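Local atomic coordinates of probable TonB-dependent siderophore receptor PiuA (Acinetobacter baumannii, PDB entry 5FP1), a protein that probably acts in the first step of iron uptake, binding iron-chelating siderophores at the outer membrane as the initial step of their uptake. Residues E564-G569 against E594-G599; P85-Y90 against V117-G122. All blocks are in the same frame, centred on the assembly; numbering follows the deposited sequence.

Interaction 1: E564-G569 against E594-G599; sequences ESKVDG and ELTKNG
Glu564 and Lys597 face each other as an antiparallel hydrogen-bonded pair, with Glu564 N giving to Lys597 O at 3.1 Å and Lys597 N returning a bond to Glu564 O at 3.0 Å. The next pair, Lys566 with Glu594, is likewise joined by two backbone hydrogen bonds, and there Glu594 N reaches Lys566 O at 2.8 Å. One residue separates the pairs on the first strand but two on the second. Glu594 O accepts Lys566 N and, more weakly, Thr596 N, the latter closing an inverse gamma turn centred on Leu595, while Ser565 CA approaches the same oxygen to 3.2 Å. Thr596 OG1, anti to its carbonyl carbon (chi1 -49°), gives its proton to Glu594 OE1 at 2.8 Å on the anti lone pair, tethering the carboxylate beside Lys566. The aliphatic end of that lysine, CE, comes within 3.5 Å of Glu594 OE1, but a bend at chi4 (92°) takes NZ to its own salt bridge, with Asp568 OD2 at 2.9 Å, met from above the carboxylate plane. Water joins the more exposed end, one molecule linking Glu564 OE2 to Lys597 NZ and another lying between Glu564 O and Asn598 OD1. Buried Ser565 points to the other face of the strand, where its hydroxyl is hydrogen-bonded to Tyr90; Asp568 OD1 is held by Arg544 of the adjoining strand. With Thr596 and Lys597 both opposite Glu564, the arrangement is a classic beta bulge, here absorbing one extra residue in a hairpin of the transmembrane barrel of a TonB-dependent receptor.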
loop_
_atom_site.group_PDB
_atom_site.type_symbol
_atom_site.label_atom_id
_atom_site.label_comp_id
_atom_site.label_asym_id
_atom_site.label_seq_id
_atom_site.Cartn_x
_atom_site.Cartn_y
_atom_site.Cartn_z
ATOM N N GLU A 564 -3.916 -0.076 -23.765
ATOM C CA GLU A 564 -4.814 0.908 -23.189
ATOM C C GLU A 564 -5.728 0.258 -22.208
ATOM O O GLU A 564 -6.224 -0.845 -22.435
ATOM C CB GLU A 564 -5.717 1.566 -24.270
ATOM C CG GLU A 564 -4.977 2.142 -25.444
ATOM C CD GLU A 564 -5.904 2.568 -26.584
ATOM O OE1 GLU A 564 -7.126 2.525 -26.435
ATOM O OE2 GLU A 564 -5.397 2.946 -27.640
ATOM N N SER A 565 -6.038 0.982 -21.139
ATOM C CA SER A 565 -7.040 0.566 -20.195
ATOM C C SER A 565 -7.633 1.808 -19.567
ATOM O O SER A 565 -7.038 2.894 -19.625
ATOM C CB SER A 565 -6.453 -0.362 -19.105
ATOM O OG SER A 565 -5.675 0.399 -18.187
ATOM N N LYS A 566 -8.818 1.653 -18.988
ATOM C CA LYS A 566 -9.504 2.757 -18.344
ATOM C C LYS A 566 -10.447 2.307 -17.271
ATOM O O LYS A 566 -10.966 1.187 -17.299
ATOM C CB LYS A 566 -10.277 3.619 -19.340
ATOM C CG LYS A 566 -11.459 2.923 -19.965
ATOM C CD LYS A 566 -12.250 3.950 -20.787
ATOM C CE LYS A 566 -13.280 3.288 -21.681
ATOM N NZ LYS A 566 -14.555 3.233 -20.941
ATOM N N VAL A 567 -10.661 3.207 -16.311
ATOM C CA VAL A 567 -11.590 2.989 -15.239
ATOM C C VAL A 567 -12.521 4.202 -15.166
ATOM O O VAL A 567 -12.068 5.321 -14.881
ATOM C CB VAL A 567 -10.869 2.797 -13.871
ATOM C CG1 VAL A 567 -11.874 2.581 -12.759
ATOM C CG2 VAL A 567 -9.892 1.637 -13.905
ATOM N N ASP A 568 -13.810 3.988 -15.459
ATOM C CA ASP A 568 -14.840 5.011 -15.273
ATOM C C ASP A 568 -15.542 4.750 -13.953
ATOM O O ASP A 568 -16.106 3.663 -13.725
ATOM C CB ASP A 568 -15.864 4.946 -16.434
ATOM C CG ASP A 568 -15.278 5.408 -17.763
ATOM O OD1 ASP A 568 -14.427 6.316 -17.749
ATOM O OD2 ASP A 568 -15.646 4.846 -18.817
ATOM N N GLY A 569 -15.510 5.705 -13.062
ATOM C CA GLY A 569 -15.936 5.424 -11.721
ATOM C C GLY A 569 -16.631 6.536 -10.994
ATOM O O GLY A 569 -16.667 7.694 -11.451
ATOM N N GLU A 594 -11.982 -1.397 -17.788
ATOM C CA GLU A 594 -11.912 -2.019 -19.081
ATOM C C GLU A 594 -10.490 -2.126 -19.582
ATOM O O GLU A 594 -9.740 -1.146 -19.651
ATOM C CB GLU A 594 -12.750 -1.218 -20.091
ATOM C CG GLU A 594 -12.740 -1.791 -21.476
ATOM C CD GLU A 594 -13.388 -0.833 -22.462
ATOM O OE1 GLU A 594 -12.708 0.060 -23.022
ATOM O OE2 GLU A 594 -14.599 -0.938 -22.604
ATOM N N LEU A 595 -10.138 -3.342 -19.962
ATOM C CA LEU A 595 -8.886 -3.616 -20.625
ATOM C C LEU A 595 -9.101 -3.390 -22.115
ATOM O O LEU A 595 -9.362 -4.321 -22.867
ATOM C CB LEU A 595 -8.491 -5.067 -20.391
ATOM C CG LEU A 595 -8.130 -5.406 -18.946
ATOM C CD1 LEU A 595 -8.146 -6.919 -18.739
ATOM C CD2 LEU A 595 -6.764 -4.817 -18.631
ATOM N N THR A 596 -9.041 -2.136 -22.515
ATOM C CA THR A 596 -9.458 -1.716 -23.856
ATOM C C THR A 596 -8.635 -2.356 -24.968
ATOM O O THR A 596 -9.161 -2.849 -25.966
ATOM C CB THR A 596 -9.340 -0.189 -23.974
ATOM O OG1 THR A 596 -9.984 0.420 -22.835
ATOM C CG2 THR A 596 -10.001 0.301 -25.291
ATOM N N LYS A 597 -7.330 -2.357 -24.784
ATOM C CA LYS A 597 -6.442 -2.899 -25.769
ATOM C C LYS A 597 -5.282 -3.622 -25.091
ATOM O O LYS A 597 -4.484 -3.017 -24.356
ATOM C CB LYS A 597 -5.956 -1.744 -26.646
ATOM C CG LYS A 597 -5.078 -2.150 -27.792
ATOM C CD LYS A 597 -4.762 -0.948 -28.662
ATOM C CE LYS A 597 -3.644 -1.266 -29.640
ATOM N NZ LYS A 597 -3.039 0.001 -30.139
ATOM N N ASN A 598 -5.202 -4.925 -25.328
ATOM C CA ASN A 598 -4.183 -5.783 -24.711
ATOM C C ASN A 598 -3.087 -6.149 -25.686
ATOM O O ASN A 598 -3.303 -6.138 -26.901
ATOM C CB ASN A 598 -4.864 -7.069 -24.228
ATOM C CG ASN A 598 -5.884 -6.803 -23.142
ATOM O OD1 ASN A 598 -5.535 -6.299 -22.071
ATOM N ND2 ASN A 598 -7.145 -7.110 -23.409
ATOM N N GLY A 599 -1.928 -6.520 -25.160
ATOM C CA GLY A 599 -0.857 -7.083 -25.982
ATOM C C GLY A 599 -0.864 -8.603 -25.962
ATOM O O GLY A 599 -1.911 -9.227 -26.152
HETATM O O HOH W 1 -5.674 -3.475 -21.407
HETATM O O HOH W 2 -2.943 2.161 -28.647
#

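Interaction 2: P85-Y90 against V117-G122; sequences PFIRGY and VEVTKG
Arg88 lays its guanidinium against the Lys121-Gly122 peptide, a flat group meeting backbone with no hydrogen bond between the two segments. Lys121 C sits over the centre of the guanidinium, 3.8 Å above its plane, while Gly122 N, on the same face, is displaced toward the rim. Around it, NH1 touches Gly122 CA at 3.5 Å and NE touches Lys121 CB at 3.7 Å. In the arginine chain CD and NE are both anti (chi2 -175°, chi3 178°), and the extended chain crosses the lysine side chain at about a right angle. Ile87 supplies the apolar half of the contact: its CG2 meets Lys121 CG at 4.0 Å and its CD1 meets Val119 CG1 at 4.1 Å, with Thr120 O close to both isoleucine branches.

What presents these two side chains is a type I' beta turn from Ile87 to Tyr90, closed by Ile87 N to Tyr90 O at 2.9 Å and by Tyr90 N to Ile87 O at 3.0 Å. Arg88 and Gly89 both take positive phi, the glycine at 91°. The guanidinium is in turn held by barrel residues, NH2 in salt bridges with Glu571 and Glu524 and NH1 hydrogen-bonded to Thr545, while Phe543 makes a cation-pi contact. Lys121 bends at chi3, and its NZ is hydrogen-bonded to Ser45 on strand 43-47. The contact is buried, its two segments both in the plug and its Arg88 end against the barrel wall, and joins the small sheet of strand 85-87 to strand 114-121, which is itself flanked by strands 43-47 and 135-141.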
loop_
_atom_site.group_PDB
_atom_site.type_symbol
_atom_site.label_atom_id
_atom_site.label_comp_id
_atom_site.label_asym_id
_atom_site.label_seq_id
_atom_site.Cartn_x
_atom_site.Cartn_y
_atom_site.Cartn_z
ATOM N N PRO A 85 -0.807 -2.245 -2.981
ATOM C CA PRO A 85 -2.163 -1.695 -3.092
ATOM C C PRO A 85 -2.471 -1.225 -4.503
ATOM O O PRO A 85 -1.668 -0.511 -5.113
ATOM C CB PRO A 85 -2.149 -0.504 -2.151
ATOM C CG PRO A 85 -0.839 -0.577 -1.406
ATOM C CD PRO A 85 0.098 -1.329 -2.289
ATOM N N PHE A 86 -3.659 -1.582 -4.986
ATOM C CA PHE A 86 -4.194 -1.057 -6.226
ATOM C C PHE A 86 -5.217 0.048 -5.926
ATOM O O PHE A 86 -6.091 -0.131 -5.066
ATOM C CB PHE A 86 -4.835 -2.203 -7.024
ATOM C CG PHE A 86 -3.845 -3.062 -7.711
ATOM C CD1 PHE A 86 -3.052 -3.954 -6.988
ATOM C CD2 PHE A 86 -3.659 -2.967 -9.078
ATOM C CE1 PHE A 86 -2.112 -4.749 -7.630
ATOM C CE2 PHE A 86 -2.733 -3.774 -9.727
ATOM C CZ PHE A 86 -1.960 -4.664 -9.005
ATOM N N ILE A 87 -5.070 1.179 -6.603
ATOM C CA ILE A 87 -5.946 2.318 -6.433
ATOM C C ILE A 87 -6.550 2.642 -7.792
ATOM O O ILE A 87 -5.831 2.829 -8.801
ATOM C CB ILE A 87 -5.208 3.538 -5.875
ATOM C CG1 ILE A 87 -4.480 3.175 -4.575
ATOM C CG2 ILE A 87 -6.171 4.669 -5.590
ATOM C CD1 ILE A 87 -3.579 4.296 -4.089
ATOM N N ARG A 88 -7.873 2.655 -7.825
ATOM C CA ARG A 88 -8.631 2.806 -9.074
ATOM C C ARG A 88 -8.115 1.902 -10.200
ATOM O O ARG A 88 -8.074 2.303 -11.365
ATOM C CB ARG A 88 -8.634 4.271 -9.519
ATOM C CG ARG A 88 -9.400 5.206 -8.591
ATOM C CD ARG A 88 -9.460 6.626 -9.176
ATOM N NE ARG A 88 -10.229 7.531 -8.320
ATOM C CZ ARG A 88 -10.418 8.825 -8.559
ATOM N NH1 ARG A 88 -9.889 9.399 -9.621
ATOM N NH2 ARG A 88 -11.107 9.549 -7.707
ATOM N N GLY A 89 -7.746 0.665 -9.866
ATOM C CA GLY A 89 -7.312 -0.283 -10.877
ATOM C C GLY A 89 -5.826 -0.327 -11.192
ATOM O O GLY A 89 -5.383 -1.147 -12.017
ATOM N N TYR A 90 -5.046 0.571 -10.584
ATOM C CA TYR A 90 -3.635 0.716 -10.942
ATOM C C TYR A 90 -2.717 0.547 -9.733
ATOM O O TYR A 90 -2.956 1.112 -8.653
ATOM C CB TYR A 90 -3.380 2.061 -11.653
ATOM C CG TYR A 90 -4.170 2.156 -12.966
ATOM C CD1 TYR A 90 -3.753 1.469 -14.095
ATOM C CD2 TYR A 90 -5.362 2.864 -13.043
ATOM C CE1 TYR A 90 -4.487 1.492 -15.275
ATOM C CE2 TYR A 90 -6.102 2.894 -14.217
ATOM C CZ TYR A 90 -5.649 2.234 -15.337
ATOM O OH TYR A 90 -6.395 2.220 -16.509
ATOM N N VAL A 117 -3.170 7.842 7.603
ATOM C CA VAL A 117 -2.762 7.404 6.280
ATOM C C VAL A 117 -3.591 8.210 5.271
ATOM O O VAL A 117 -4.809 8.266 5.366
ATOM C CB VAL A 117 -3.057 5.906 6.051
ATOM C CG1 VAL A 117 -2.544 5.489 4.682
ATOM C CG2 VAL A 117 -2.422 5.053 7.133
ATOM N N GLU A 118 -2.922 8.852 4.329
ATOM C CA GLU A 118 -3.592 9.656 3.333
ATOM C C GLU A 118 -3.540 8.970 1.988
ATOM O O GLU A 118 -2.434 8.720 1.427
ATOM C CB GLU A 118 -2.949 11.039 3.263
ATOM C CG GLU A 118 -2.967 11.758 4.602
ATOM C CD GLU A 118 -2.550 13.211 4.522
ATOM O OE1 GLU A 118 -2.211 13.715 3.412
ATOM O OE2 GLU A 118 -2.566 13.843 5.590
ATOM N N VAL A 119 -4.722 8.664 1.455
ATOM C CA VAL A 119 -4.827 8.012 0.147
ATOM C C VAL A 119 -5.270 9.018 -0.911
ATOM O O VAL A 119 -6.425 9.487 -0.907
ATOM C CB VAL A 119 -5.812 6.856 0.195
ATOM C CG1 VAL A 119 -5.820 6.093 -1.116
ATOM C CG2 VAL A 119 -5.472 5.903 1.351
ATOM N N THR A 120 -4.365 9.332 -1.827
ATOM C CA THR A 120 -4.690 10.169 -2.955
ATOM C C THR A 120 -5.265 9.250 -3.996
ATOM O O THR A 120 -4.663 8.218 -4.333
ATOM C CB THR A 120 -3.453 10.906 -3.490
ATOM O OG1 THR A 120 -2.988 11.808 -2.483
ATOM C CG2 THR A 120 -3.789 11.687 -4.740
ATOM N N LYS A 121 -6.432 9.600 -4.520
ATOM C CA LYS A 121 -7.042 8.807 -5.573
ATOM C C LYS A 121 -7.100 9.631 -6.853
ATOM O O LYS A 121 -7.548 10.788 -6.844
ATOM C CB LYS A 121 -8.440 8.328 -5.141
ATOM C CG LYS A 121 -8.447 7.466 -3.890
ATOM C CD LYS A 121 -9.864 7.006 -3.551
ATOM C CE LYS A 121 -10.144 7.038 -2.061
ATOM N NZ LYS A 121 -11.596 6.827 -1.733
ATOM N N GLY A 122 -6.627 9.039 -7.949
ATOM C CA GLY A 122 -6.415 9.760 -9.187
ATOM C C GLY A 122 -4.945 10.019 -9.490
ATOM O O GLY A 122 -4.104 10.108 -8.592
#

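How the interactions relate
From the N terminus, interaction 2 comes first, returning the chain upon itself within the plug after 26 intervening residues, 8 of them in strands. Interaction 1 follows far downstream, where 24 residues, mostly strand, complete the barrel hairpin of strands 558-575 and 582-597. The two closures are in series, neither nesting nor crossing. Their centres lie about 17 Å apart, yet the first segments of both meet: Tyr90 OH is 2.6 Å from Ser565 OG in a probable hydrogen bond, and Val567 CG2 packs 3.2 Å from Arg88 O. Residues 85-90 and 564-569 therefore tie the plug to the inner side of the barrel wall.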